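Local coordinates for uncharacterized protein (PDB 6OE6), which is of unknown function but is probably a lipoprotein of the pathogenic spirochaete Leptospira interrogans, folded as an all-beta domain of two facing sheets, at residues Gly17-Asp22 and Thr53-Tyr58; Gln103-Gly108 and Val124-Arg129; Glu66-Tyr71 and Ala115-Val120. All blocks are in the same frame, centred on the assembly; numbering follows the deposited sequence.

Contact 1 of 3, residues Gly17-Asp22 and Thr53-Tyr58; sequences GWVLLD and TICYIY. With FMT (formic acid), chain D.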
ATOM      1  N   GLY A  17       7.450   2.883  -0.195  1.00 35.73           N
ATOM      2  CA  GLY A  17       7.676   3.649   1.010  1.00 34.73           C
ATOM      3  C   GLY A  17       6.348   4.146   1.547  1.00 33.37           C
ATOM      4  O   GLY A  17       5.378   4.275   0.808  1.00 32.40           O
ATOM      5  N   TRP A  18       6.319   4.432   2.854  1.00 34.14           N
ATOM      6  CA  TRP A  18       5.060   4.718   3.530  1.00 29.93           C
ATOM      7  C   TRP A  18       5.222   5.830   4.549  1.00 31.89           C
ATOM      8  O   TRP A  18       6.285   5.993   5.153  1.00 35.23           O
ATOM      9  CB  TRP A  18       4.510   3.470   4.249  1.00 27.62           C
ATOM     10  CG  TRP A  18       4.611   2.237   3.396  1.00 29.17           C
ATOM     11  CD1 TRP A  18       5.724   1.459   3.198  1.00 32.36           C
ATOM     12  CD2 TRP A  18       3.570   1.657   2.612  1.00 27.45           C
ATOM     13  NE1 TRP A  18       5.431   0.428   2.342  1.00 28.20           N
ATOM     14  CE2 TRP A  18       4.110   0.525   1.971  1.00 28.11           C
ATOM     15  CE3 TRP A  18       2.228   1.981   2.393  1.00 25.53           C
ATOM     16  CZ2 TRP A  18       3.356  -0.281   1.116  1.00 29.03           C
ATOM     17  CZ3 TRP A  18       1.480   1.174   1.550  1.00 25.46           C
ATOM     18  CH2 TRP A  18       2.045   0.058   0.923  1.00 26.04           C
ATOM     19  N   VAL A  19       4.139   6.577   4.758  1.00 31.64           N
ATOM     20  CA  VAL A  19       4.040   7.491   5.896  1.00 33.07           C
ATOM     21  C   VAL A  19       2.578   7.544   6.307  1.00 36.10           C
ATOM     22  O   VAL A  19       1.684   7.435   5.464  1.00 31.03           O
ATOM     23  CB  VAL A  19       4.610   8.898   5.580  1.00 39.98           C
ATOM     24  CG1 VAL A  19       3.849   9.570   4.437  1.00 39.12           C
ATOM     25  CG2 VAL A  19       4.569   9.773   6.813  1.00 48.40           C
ATOM     26  N   LEU A  20       2.335   7.640   7.614  1.00 34.87           N
ATOM     27  CA  LEU A  20       0.983   7.727   8.150  1.00 33.95           C
ATOM     28  C   LEU A  20       0.661   9.183   8.459  1.00 37.84           C
ATOM     29  O   LEU A  20       1.458   9.866   9.113  1.00 48.57           O
ATOM     30  CB  LEU A  20       0.845   6.874   9.410  1.00 36.38           C
ATOM     31  CG  LEU A  20       1.046   5.373   9.282  1.00 35.03           C
ATOM     32  CD1 LEU A  20       0.907   4.713  10.632  1.00 39.34           C
ATOM     33  CD2 LEU A  20      -0.003   4.816   8.314  1.00 34.75           C
ATOM     34  N   LEU A  21      -0.506   9.651   8.002  1.00 36.99           N
ATOM     35  CA  LEU A  21      -0.897  11.054   8.122  1.00 38.90           C
ATOM     36  C   LEU A  21      -2.158  11.203   8.959  1.00 41.22           C
ATOM     37  O   LEU A  21      -3.133  10.474   8.772  1.00 40.43           O
ATOM     38  CB  LEU A  21      -1.134  11.675   6.750  1.00 49.35           C
ATOM     39  CG  LEU A  21       0.059  12.211   5.968  1.00 57.86           C
ATOM     40  CD1 LEU A  21      -0.428  13.340   5.057  1.00 57.73           C
ATOM     41  CD2 LEU A  21       1.159  12.694   6.898  1.00 61.23           C
ATOM     42  N   ASP A  22      -2.154  12.175   9.866  1.00 61.73           N
ATOM     43  CA  ASP A  22      -3.369  12.528  10.579  1.00 65.94           C
ATOM     44  C   ASP A  22      -4.082  13.618   9.794  1.00 79.96           C
ATOM     45  O   ASP A  22      -3.504  14.681   9.543  1.00 83.82           O
ATOM     46  CB  ASP A  22      -3.070  13.010  11.996  1.00 75.06           C
ATOM     47  CG  ASP A  22      -4.302  13.007  12.869  1.00 85.40           C
ATOM     48  OD1 ASP A  22      -4.483  12.037  13.633  1.00 90.57           O
ATOM     49  OD2 ASP A  22      -5.106  13.955  12.766  1.00 92.40           O
ATOM     50  N   THR A  53      -4.327   8.217   7.676  1.00 32.73           N
ATOM     51  CA  THR A  53      -4.326   8.038   6.229  1.00 32.49           C
ATOM     52  C   THR A  53      -3.002   7.400   5.823  1.00 31.09           C
ATOM     53  O   THR A  53      -1.932   7.846   6.244  1.00 32.75           O
ATOM     54  CB  THR A  53      -4.584   9.382   5.536  1.00 33.09           C
ATOM     55  OG1 THR A  53      -5.940   9.778   5.797  1.00 34.97           O
ATOM     56  CG2 THR A  53      -4.407   9.275   4.017  1.00 33.40           C
ATOM     57  N   ILE A  54      -3.079   6.308   5.063  1.00 24.81           N
ATOM     58  CA  ILE A  54      -1.909   5.513   4.690  1.00 23.98           C
ATOM     59  C   ILE A  54      -1.401   6.064   3.367  1.00 28.17           C
ATOM     60  O   ILE A  54      -2.071   5.914   2.345  1.00 26.85           O
ATOM     61  CB  ILE A  54      -2.261   4.033   4.556  1.00 23.19           C
ATOM     62  CG1 ILE A  54      -2.808   3.463   5.897  1.00 23.65           C
ATOM     63  CG2 ILE A  54      -1.026   3.229   4.000  1.00 25.09           C
ATOM     64  CD1 ILE A  54      -3.619   2.138   5.761  1.00 23.97           C
ATOM     65  N   CYS A  55      -0.231   6.703   3.379  1.00 26.71           N
ATOM     66  CA  CYS A  55       0.343   7.311   2.176  1.00 28.18           C
ATOM     67  C   CYS A  55       1.501   6.464   1.673  1.00 33.57           C
ATOM     68  O   CYS A  55       2.373   6.077   2.459  1.00 30.72           O
ATOM     69  CB  CYS A  55       0.843   8.729   2.453  1.00 30.95           C
ATOM     70  SG  CYS A  55      -0.392   9.806   3.193  1.00 35.22           S
ATOM     71  N   TYR A  56       1.520   6.175   0.375  1.00 28.40           N
ATOM     72  CA  TYR A  56       2.606   5.383  -0.177  1.00 24.37           C
ATOM     73  C   TYR A  56       3.301   6.117  -1.311  1.00 30.76           C
ATOM     74  O   TYR A  56       2.769   7.044  -1.947  1.00 30.99           O
ATOM     75  CB  TYR A  56       2.131   3.985  -0.670  1.00 24.76           C
ATOM     76  CG  TYR A  56       1.369   4.064  -1.980  1.00 25.37           C
ATOM     77  CD1 TYR A  56       2.032   3.987  -3.204  1.00 29.77           C
ATOM     78  CD2 TYR A  56       0.001   4.223  -1.989  1.00 30.33           C
ATOM     79  CE1 TYR A  56       1.342   4.093  -4.399  1.00 30.86           C
ATOM     80  CE2 TYR A  56      -0.695   4.329  -3.167  1.00 28.70           C
ATOM     81  CZ  TYR A  56      -0.022   4.255  -4.373  1.00 35.42           C
ATOM     82  OH  TYR A  56      -0.741   4.370  -5.546  1.00 36.02           O
ATOM     83  N   ILE A  57       4.537   5.702  -1.526  1.00 32.19           N
ATOM     84  CA  ILE A  57       5.292   6.068  -2.709  1.00 32.26           C
ATOM     85  C   ILE A  57       5.793   4.762  -3.306  1.00 35.21           C
ATOM     86  O   ILE A  57       6.070   3.798  -2.579  1.00 32.78           O
ATOM     87  CB  ILE A  57       6.447   7.039  -2.370  1.00 38.49           C
ATOM     88  CG1 ILE A  57       7.052   7.620  -3.644  1.00 37.23           C
ATOM     89  CG2 ILE A  57       7.514   6.354  -1.515  1.00 38.11           C
ATOM     90  CD1 ILE A  57       7.991   8.800  -3.393  1.00 44.86           C
ATOM     91  N   TYR A  58       5.856   4.700  -4.635  1.00 30.09           N
ATOM     92  CA  TYR A  58       6.519   3.586  -5.307  1.00 29.92           C
ATOM     93  C   TYR A  58       7.613   4.119  -6.216  1.00 35.03           C
ATOM     94  O   TYR A  58       7.348   4.963  -7.075  1.00 37.93           O
ATOM     95  CB  TYR A  58       5.537   2.725  -6.118  1.00 32.19           C
ATOM     96  CG  TYR A  58       6.221   1.531  -6.747  1.00 35.43           C
ATOM     97  CD1 TYR A  58       6.657   0.468  -5.969  1.00 31.89           C
ATOM     98  CD2 TYR A  58       6.475   1.484  -8.110  1.00 37.60           C
ATOM     99  CE1 TYR A  58       7.301  -0.615  -6.537  1.00 36.16           C
ATOM    100  CE2 TYR A  58       7.112   0.406  -8.681  1.00 39.52           C
ATOM    101  CZ  TYR A  58       7.522  -0.642  -7.894  1.00 38.22           C
ATOM    102  OH  TYR A  58       8.169  -1.714  -8.458  1.00 42.96           O
TER
HETATM  103  C   FMT D 202      -4.151   5.778  -4.617  1.00 34.02           C
HETATM  104  O1  FMT D 202      -4.326   6.934  -4.258  1.00 38.03           O
HETATM  105  O2  FMT D 202      -3.134   5.428  -5.215  1.00 42.45           O

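Contact 2 of 3, residues Gln103-Gly108 and Val124-Arg129; sequences QGLSPG and VEFLVR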
ATOM      1  N   GLN A 103      -7.516   6.570   2.669  1.00 21.07           N
ATOM      2  CA  GLN A 103      -8.203   7.098   3.852  1.00 23.69           C
ATOM      3  C   GLN A 103      -9.406   6.224   4.194  1.00 27.91           C
ATOM      4  O   GLN A 103     -10.278   5.990   3.345  1.00 24.31           O
ATOM      5  CB  GLN A 103      -8.667   8.545   3.616  1.00 28.65           C
ATOM      6  CG  GLN A 103      -9.535   9.140   4.752  1.00 31.77           C
ATOM      7  CD  GLN A 103     -10.195  10.490   4.392  1.00 35.42           C
ATOM      8  OE1 GLN A 103     -10.245  10.896   3.221  1.00 44.69           O
ATOM      9  NE2 GLN A 103     -10.692  11.184   5.396  1.00 36.61           N
ATOM     10  N   GLY A 104      -9.504   5.800   5.455  1.00 23.66           N
ATOM     11  CA  GLY A 104     -10.713   5.101   5.858  1.00 25.77           C
ATOM     12  C   GLY A 104     -10.843   3.650   5.430  1.00 26.30           C
ATOM     13  O   GLY A 104     -11.971   3.138   5.385  1.00 26.61           O
ATOM     14  N   LEU A 105      -9.742   2.949   5.121  1.00 22.91           N
ATOM     15  CA  LEU A 105      -9.867   1.508   4.871  1.00 23.41           C
ATOM     16  C   LEU A 105     -10.406   0.797   6.110  1.00 27.40           C
ATOM     17  O   LEU A 105     -10.040   1.132   7.235  1.00 28.86           O
ATOM     18  CB  LEU A 105      -8.512   0.890   4.482  1.00 24.79           C
ATOM     19  CG  LEU A 105      -7.905   1.395   3.156  1.00 21.77           C
ATOM     20  CD1 LEU A 105      -6.508   0.756   2.964  1.00 21.94           C
ATOM     21  CD2 LEU A 105      -8.802   1.129   1.935  1.00 21.29           C
ATOM     22  N   SER A 106     -11.291  -0.175   5.895  1.00 26.95           N
ATOM     23  CA  SER A 106     -11.755  -1.028   6.987  1.00 27.97           C
ATOM     24  C   SER A 106     -10.601  -1.908   7.471  1.00 26.14           C
ATOM     25  O   SER A 106      -9.688  -2.227   6.700  1.00 27.94           O
ATOM     26  CB  SER A 106     -12.903  -1.921   6.522  1.00 30.45           C
ATOM     27  OG  SER A 106     -14.039  -1.134   6.199  1.00 44.62           O
ATOM     28  N   PRO A 107     -10.639  -2.359   8.723  1.00 30.37           N
ATOM     29  CA  PRO A 107      -9.627  -3.324   9.169  1.00 29.88           C
ATOM     30  C   PRO A 107      -9.616  -4.539   8.253  1.00 33.52           C
ATOM     31  O   PRO A 107     -10.661  -4.984   7.771  1.00 30.08           O
ATOM     32  CB  PRO A 107     -10.079  -3.669  10.589  1.00 35.81           C
ATOM     33  CG  PRO A 107     -10.750  -2.434  11.036  1.00 38.21           C
ATOM     34  CD  PRO A 107     -11.523  -1.959   9.830  1.00 31.28           C
ATOM     35  N   GLY A 108      -8.422  -5.027   7.954  1.00 33.09           N
ATOM     36  CA  GLY A 108      -8.301  -6.203   7.115  1.00 31.45           C
ATOM     37  C   GLY A 108      -6.929  -6.301   6.478  1.00 30.49           C
ATOM     38  O   GLY A 108      -5.997  -5.593   6.835  1.00 29.52           O
ATOM     39  N   VAL A 124       2.604  -5.628  -2.944  1.00 28.55           N
ATOM     40  CA  VAL A 124       2.951  -5.562  -1.527  1.00 30.27           C
ATOM     41  C   VAL A 124       1.675  -5.755  -0.714  1.00 28.77           C
ATOM     42  O   VAL A 124       0.598  -5.283  -1.099  1.00 26.36           O
ATOM     43  CB  VAL A 124       3.645  -4.222  -1.186  1.00 28.58           C
ATOM     44  CG1 VAL A 124       2.706  -3.050  -1.452  1.00 25.14           C
ATOM     45  CG2 VAL A 124       4.153  -4.220   0.272  1.00 30.02           C
ATOM     46  N   GLU A 125       1.791  -6.476   0.396  1.00 29.94           N
ATOM     47  CA  GLU A 125       0.688  -6.667   1.333  1.00 27.76           C
ATOM     48  C   GLU A 125       0.842  -5.782   2.571  1.00 29.64           C
ATOM     49  O   GLU A 125       1.956  -5.529   3.040  1.00 27.88           O
ATOM     50  CB  GLU A 125       0.608  -8.129   1.775  1.00 26.80           C
ATOM     51  CG  GLU A 125       0.286  -9.093   0.653  1.00 42.15           C
ATOM     52  CD  GLU A 125       0.323 -10.538   1.117  1.00 43.11           C
ATOM     53  OE1 GLU A 125       1.432 -11.061   1.382  1.00 43.94           O
ATOM     54  OE2 GLU A 125      -0.759 -11.136   1.229  1.00 43.22           O
ATOM     55  N   PHE A 126      -0.293  -5.363   3.135  1.00 25.56           N
ATOM     56  CA  PHE A 126      -0.292  -4.711   4.442  1.00 29.63           C
ATOM     57  C   PHE A 126      -1.586  -5.024   5.194  1.00 26.45           C
ATOM     58  O   PHE A 126      -2.596  -5.393   4.601  1.00 28.67           O
ATOM     59  CB  PHE A 126      -0.066  -3.187   4.321  1.00 25.70           C
ATOM     60  CG  PHE A 126      -1.128  -2.438   3.545  1.00 23.21           C
ATOM     61  CD1 PHE A 126      -2.284  -2.008   4.185  1.00 23.19           C
ATOM     62  CD2 PHE A 126      -0.957  -2.110   2.183  1.00 24.14           C
ATOM     63  CE1 PHE A 126      -3.271  -1.281   3.475  1.00 24.84           C
ATOM     64  CE2 PHE A 126      -1.919  -1.358   1.485  1.00 24.92           C
ATOM     65  CZ  PHE A 126      -3.084  -0.962   2.130  1.00 23.93           C
ATOM     66  N   LEU A 127      -1.526  -4.932   6.528  1.00 26.91           N
ATOM     67  CA  LEU A 127      -2.690  -5.107   7.393  1.00 25.31           C
ATOM     68  C   LEU A 127      -3.165  -3.743   7.883  1.00 34.34           C
ATOM     69  O   LEU A 127      -2.339  -2.857   8.124  1.00 33.36           O
ATOM     70  CB  LEU A 127      -2.348  -5.959   8.618  1.00 32.74           C
ATOM     71  CG  LEU A 127      -1.935  -7.394   8.377  1.00 49.19           C
ATOM     72  CD1 LEU A 127      -1.673  -8.064   9.728  1.00 53.74           C
ATOM     73  CD2 LEU A 127      -3.022  -8.106   7.621  1.00 48.22           C
ATOM     74  N   VAL A 128      -4.490  -3.589   8.032  1.00 27.31           N
ATOM     75  CA  VAL A 128      -5.114  -2.455   8.735  1.00 26.48           C
ATOM     76  C   VAL A 128      -5.791  -3.009   9.979  1.00 30.68           C
ATOM     77  O   VAL A 128      -6.591  -3.949   9.889  1.00 32.42           O
ATOM     78  CB  VAL A 128      -6.138  -1.721   7.855  1.00 23.05           C
ATOM     79  CG1 VAL A 128      -6.799  -0.577   8.645  1.00 26.53           C
ATOM     80  CG2 VAL A 128      -5.454  -1.184   6.604  1.00 24.64           C
ATOM     81  N   ARG A 129      -5.480  -2.443  11.148  1.00 35.95           N
ATOM     82  CA  ARG A 129      -6.045  -2.956  12.385  1.00 40.52           C
ATOM     83  C   ARG A 129      -6.800  -1.882  13.155  1.00 49.33           C
ATOM     84  O   ARG A 129      -6.471  -0.695  13.079  1.00 43.26           O
ATOM     85  CB  ARG A 129      -4.958  -3.540  13.279  1.00 46.99           C
ATOM     86  CG  ARG A 129      -4.323  -4.758  12.660  1.00 51.64           C
ATOM     87  CD  ARG A 129      -3.405  -5.432  13.633  1.00 55.54           C
ATOM     88  NE  ARG A 129      -4.107  -5.990  14.789  1.00 56.30           N
ATOM     89  CZ  ARG A 129      -4.044  -5.489  16.020  1.00 65.67           C
ATOM     90  NH1 ARG A 129      -3.315  -4.408  16.269  1.00 65.03           N
ATOM     91  NH2 ARG A 129      -4.704  -6.078  17.008  1.00 68.49           N
TER

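Contact 3 of 3, residues Glu66-Tyr71 and Ala115-Val120; sequences ESAETY and AYEGDV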
ATOM      1  N   GLU A  66       6.106   9.796 -18.274  1.00 54.04           N
ATOM      2  CA  GLU A  66       4.885  10.382 -17.736  1.00 58.65           C
ATOM      3  C   GLU A  66       3.661   9.985 -18.555  1.00 66.75           C
ATOM      4  O   GLU A  66       2.541   9.969 -18.028  1.00 67.86           O
ATOM      5  CB  GLU A  66       5.036  11.904 -17.669  1.00 55.03           C
ATOM      6  CG  GLU A  66       3.785  12.679 -17.292  1.00 63.95           C
ATOM      7  CD  GLU A  66       4.101  14.051 -16.726  1.00 80.80           C
ATOM      8  OE1 GLU A  66       5.224  14.234 -16.210  1.00 84.27           O
ATOM      9  OE2 GLU A  66       3.232  14.948 -16.798  1.00 86.70           O
ATOM     10  N   SER A  67       3.848   9.641 -19.832  1.00 66.65           N
ATOM     11  CA  SER A  67       2.731   9.276 -20.693  1.00 67.23           C
ATOM     12  C   SER A  67       2.462   7.772 -20.748  1.00 64.72           C
ATOM     13  O   SER A  67       1.470   7.364 -21.361  1.00 58.35           O
ATOM     14  CB  SER A  67       2.968   9.799 -22.111  1.00 64.92           C
ATOM     15  OG  SER A  67       4.027   9.100 -22.735  1.00 62.91           O
ATOM     16  N   ALA A  68       3.302   6.943 -20.132  1.00 60.56           N
ATOM     17  CA  ALA A  68       3.073   5.504 -20.156  1.00 57.05           C
ATOM     18  C   ALA A  68       1.901   5.127 -19.257  1.00 51.92           C
ATOM     19  O   ALA A  68       1.655   5.756 -18.222  1.00 49.59           O
ATOM     20  CB  ALA A  68       4.326   4.746 -19.715  1.00 56.68           C
ATOM     21  N   GLU A  69       1.178   4.083 -19.654  1.00 49.41           N
ATOM     22  CA  GLU A  69      -0.002   3.668 -18.898  1.00 47.54           C
ATOM     23  C   GLU A  69       0.432   3.004 -17.598  1.00 44.57           C
ATOM     24  O   GLU A  69       0.990   1.902 -17.613  1.00 45.96           O
ATOM     25  CB  GLU A  69      -0.867   2.720 -19.723  1.00 53.16           C
ATOM     26  CG  GLU A  69      -1.563   3.363 -20.904  1.00 63.64           C
ATOM     27  CD  GLU A  69      -2.894   2.701 -21.204  1.00 76.09           C
ATOM     28  OE1 GLU A  69      -3.412   1.983 -20.322  1.00 79.44           O
ATOM     29  OE2 GLU A  69      -3.425   2.896 -22.315  1.00 82.51           O
ATOM     30  N   THR A  70       0.172   3.664 -16.473  1.00 39.94           N
ATOM     31  CA  THR A  70       0.477   3.127 -15.155  1.00 40.02           C
ATOM     32  C   THR A  70      -0.803   3.045 -14.334  1.00 36.05           C
ATOM     33  O   THR A  70      -1.638   3.953 -14.374  1.00 36.55           O
ATOM     34  CB  THR A  70       1.514   4.002 -14.437  1.00 46.44           C
ATOM     35  OG1 THR A  70       2.634   4.205 -15.301  1.00 47.68           O
ATOM     36  CG2 THR A  70       2.011   3.337 -13.184  1.00 46.56           C
ATOM     37  N   TYR A  71      -0.971   1.940 -13.609  1.00 35.94           N
ATOM     38  CA  TYR A  71      -2.127   1.763 -12.747  1.00 32.35           C
ATOM     39  C   TYR A  71      -1.673   1.178 -11.419  1.00 31.93           C
ATOM     40  O   TYR A  71      -0.647   0.499 -11.335  1.00 30.61           O
ATOM     41  CB  TYR A  71      -3.180   0.820 -13.344  1.00 34.54           C
ATOM     42  CG  TYR A  71      -3.917   1.372 -14.550  1.00 39.27           C
ATOM     43  CD1 TYR A  71      -5.157   1.987 -14.410  1.00 47.24           C
ATOM     44  CD2 TYR A  71      -3.378   1.264 -15.819  1.00 48.72           C
ATOM     45  CE1 TYR A  71      -5.838   2.487 -15.504  1.00 53.68           C
ATOM     46  CE2 TYR A  71      -4.046   1.759 -16.919  1.00 54.74           C
ATOM     47  CZ  TYR A  71      -5.277   2.373 -16.755  1.00 61.32           C
ATOM     48  OH  TYR A  71      -5.951   2.871 -17.844  1.00 66.39           O
ATOM     49  N   ALA A 115       0.997  -1.666 -11.894  1.00 35.43           N
ATOM     50  CA  ALA A 115       1.035  -2.108 -13.280  1.00 37.86           C
ATOM     51  C   ALA A 115       1.666  -1.031 -14.145  1.00 38.42           C
ATOM     52  O   ALA A 115       1.391   0.160 -13.971  1.00 39.52           O
ATOM     53  CB  ALA A 115      -0.365  -2.436 -13.803  1.00 41.08           C
ATOM     54  N   TYR A 116       2.511  -1.459 -15.079  1.00 39.93           N
ATOM     55  CA  TYR A 116       3.186  -0.555 -15.998  1.00 44.62           C
ATOM     56  C   TYR A 116       3.084  -1.161 -17.384  1.00 52.93           C
ATOM     57  O   TYR A 116       3.509  -2.302 -17.591  1.00 52.50           O
ATOM     58  CB  TYR A 116       4.648  -0.341 -15.592  1.00 49.52           C
ATOM     59  CG  TYR A 116       5.355   0.736 -16.393  1.00 53.71           C
ATOM     60  CD1 TYR A 116       5.043   2.077 -16.205  1.00 48.78           C
ATOM     61  CD2 TYR A 116       6.329   0.413 -17.315  1.00 60.55           C
ATOM     62  CE1 TYR A 116       5.683   3.071 -16.926  1.00 58.54           C
ATOM     63  CE2 TYR A 116       6.974   1.397 -18.047  1.00 64.00           C
ATOM     64  CZ  TYR A 116       6.645   2.727 -17.847  1.00 62.39           C
ATOM     65  OH  TYR A 116       7.282   3.723 -18.567  1.00 65.61           O
ATOM     66  N   GLU A 117       2.483  -0.410 -18.312  1.00 62.71           N
ATOM     67  CA  GLU A 117       2.389  -0.811 -19.717  0.58 69.06           C
ATOM     68  C   GLU A 117       1.793  -2.211 -19.866  1.00 73.95           C
ATOM     69  O   GLU A 117       2.240  -3.016 -20.686  1.00 79.50           O
ATOM     70  CB  GLU A 117       3.755  -0.722 -20.401  0.58 70.28           C
ATOM     71  CG  GLU A 117       4.371   0.673 -20.361  0.58 70.04           C
ATOM     72  CD  GLU A 117       3.842   1.595 -21.451  0.58 74.55           C
ATOM     73  OE1 GLU A 117       4.586   1.853 -22.419  0.58 78.31           O
ATOM     74  OE2 GLU A 117       2.687   2.059 -21.345  0.58 70.85           O
ATOM     75  N   GLY A 118       0.775  -2.507 -19.052  1.00 69.67           N
ATOM     76  CA  GLY A 118       0.009  -3.726 -19.171  1.00 72.77           C
ATOM     77  C   GLY A 118       0.383  -4.839 -18.210  1.00 71.71           C
ATOM     78  O   GLY A 118      -0.450  -5.717 -17.960  1.00 79.47           O
ATOM     79  N   ASP A 119       1.597  -4.837 -17.670  1.00 65.49           N
ATOM     80  CA  ASP A 119       2.076  -5.920 -16.819  1.00 58.86           C
ATOM     81  C   ASP A 119       2.080  -5.497 -15.356  1.00 50.30           C
ATOM     82  O   ASP A 119       2.471  -4.371 -15.027  1.00 49.71           O
ATOM     83  CB  ASP A 119       3.492  -6.345 -17.216  1.00 68.19           C
ATOM     84  CG  ASP A 119       3.634  -6.590 -18.704  1.00 76.03           C
ATOM     85  OD1 ASP A 119       2.695  -7.148 -19.308  1.00 77.62           O
ATOM     86  OD2 ASP A 119       4.682  -6.215 -19.266  1.00 75.15           O
ATOM     87  N   VAL A 120       1.651  -6.405 -14.478  1.00 49.12           N
ATOM     88  CA  VAL A 120       1.897  -6.211 -13.051  1.00 48.25           C
ATOM     89  C   VAL A 120       3.392  -6.382 -12.811  1.00 49.26           C
ATOM     90  O   VAL A 120       3.979  -7.406 -13.177  1.00 53.12           O
ATOM     91  CB  VAL A 120       1.071  -7.183 -12.196  1.00 47.20           C
ATOM     92  CG1 VAL A 120       1.491  -7.090 -10.734  1.00 41.08           C
ATOM     93  CG2 VAL A 120      -0.413  -6.877 -12.314  1.00 43.80           C
TER
HETATM   94  O   HOH W   1      -0.518  -0.383 -17.232  1.00 54.98           O

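Contact 1 of 3, residues Gly17-Asp22 and Thr53-Tyr58
Tyr-56 lays its CB over the six-membered ring of Trp-18, a CH-pi contact 4.0 Å from the ring centroid. Ile-54 flanks the same indole, its CG2 standing 3.8 Å from Trp-18 CE3, so the indole has a methylene over one face and a methyl at its edge. The ring gets there because Trp-18 CG is anti to its carbonyl carbon (chi1 -44°) and the indole is swung across the partner strand. Next along this face, Leu-20 CD2 runs alongside Ile-54 CG1. On the other face, Val-19 CG1 lies 3.7 Å from Cys-55 CB, while Cys-55 SG meets Leu-21 CG at 3.7 Å. Gly-17 suits its place because Ile-57 CG2 lies 3.7 Å from Gly-17 CA, where a CB would clash.

Between the two sets of side chains runs an antiparallel ladder of six backbone hydrogen bonds, in which Gly-17, Val-19 and Leu-21 pair with Ile-57, Cys-55 and Thr-53. Further out, Thr-42 O accepts the indole NE1 of Trp-18, and Phe-48, Val-124 and Phe-126 of the facing sheet close over Trp-18 and Ile-54. Tyr-56 takes the crowded first torsion, with CG between N and the carbonyl carbon (chi1 75°), and its ring leads away to a formic acid molecule, probably from the crystallisation liquor. There Tyr-56 OH donates to FMT O2 at 2.6 Å, and Lys-89 and Ser-101 also hold the guest. With the backbone polar groups paired along the ladder, the apolar Trp-18/Ile-54 face can pack against the other sheet.

Contact 2 of 3, residues Gln103-Gly108 and Val124-Arg129
Two backbone hydrogen bonds clasp Gly-108 to Val-128 where the loop after strand 97-102 turns into strand 108-116. Val-128 N points almost straight at Gly-108 O (2.8 Å, 173° at the hydrogen); in return Gly-108 N reaches Val-128 O at 2.9 Å, on a lone pair. The extended Gly-108 backbone, with phi 159°, is a conformation that suits glycine. Pro-107 adds a CA-H...O contact to the same Val-128 O at 3.2 Å.

The tight part lies inward. Leu-105 CD1 abuts the edge of the Phe-126 ring, 3.9 Å from both CE1 and CZ, the two side chains crossing at about a right angle. Val-128 CG2 lies in the ring plane at the neighbouring part of the edge, by CD1 and CE1, while Val-128 CG1, anti to the backbone N, rests 3.9 Å from Leu-105 O. Ile-54 and Phe-48 continue this apolar patch.

Toward solvent the contact loosens. Ser-106 turns its CB away, although Tyr-110 OH bonds to its carbonyl O, and the exposed Pro-107 ring lies beside Val-128 O through CA and CB. Arg-129 also turns its CB away, its guanidinium salt-bridged to Glu-147 and hydrogen-bonded to Thr-133 O. Backbone polarity is thus paired where the loop enters strand 108-116, and the apolar branches of Leu-105 and Val-128 pack on Phe-126 at the rim of the core.

Contact 3 of 3, residues Glu66-Tyr71 and Ala115-Val120
The Tyr-116 ring meets Glu-117 over one face, Thr-70 at its edge and Ala-68 near its phenol end. Tyr-116 CG is anti to the backbone N (chi1 -172°), which swings the phenol across to the loop ahead of strand 70-77. Thr-70 OG1 lies 3.3 Å from Tyr-116 CD1, the two side chains crossing obliquely, and makes a weak hydrogen bond to Ala-68 O. Ala-68 aims its CB at the far end of the phenol, 3.3 Å from Tyr-116 OH, and alanine suits the spot, its methyl lying in contact with both the hydroxyl and the Glu-117 carboxylate. The hydroxyl itself is hydrogen-bonded to Ser-65 N.

Glu-117 CG, anti to the carbonyl carbon, stands 3.5 Å above the plane of the Tyr-116 ring; the bend at chi2 (-82°) then brings the carboxylate, in one of two deposited conformers, back over Ala-68 CB. There OE2 accepts Glu-69 N at 3.0 Å, met from above the carboxylate plane. Tyr-116 to Asp-119 form a type I' beta turn, the tight link of a two-residue hairpin between strands 108-116 and 119-129. Glu-117 and Gly-118 occupy its positive-phi corners, and at Gly-118 the backbone angles call for glycine.

Strand 108-116 pairs antiparallel with the start of strand 70-77, and the turn extends the contact to Glu-69. Glu-117 N donates to Glu-69 O at 2.8 Å, nearly along the C=O axis, and a water that donates to the same Glu-69 O accepts Gly-118 N, so this carbonyl is gripped twice. Farther in, Tyr-71 and Ala-115 form a hydrogen-bonded pair: Ala-115 N reaches Tyr-71 O at 2.8 Å, 174° at the hydrogen. Their CB atoms lie 4.3 Å apart on the face away from Thr-70 and Tyr-116.

How the contacts relate
From the N terminus, strand 15-21 runs out and residues 53-58 come back beside it, so contact 1 closes a loop of some thirty residues, part of it not modelled, before either other contact opens. Contact 3 opens next at 66-71. Contact 2 opens inside that span at 103-108; contact 3 closes at 115-120 and contact 2 only at 124-129, so those two loops cross rather than nest. Contact 2 ties the start of strand 108-116 to the end of 119-129, and contact 3 ties the end of 108-116 to strand 70-77, all in the five-stranded sheet. Contact 1 belongs to the four-stranded sheet and touches contact 2 across the core, where Ile-54 meets Val-128.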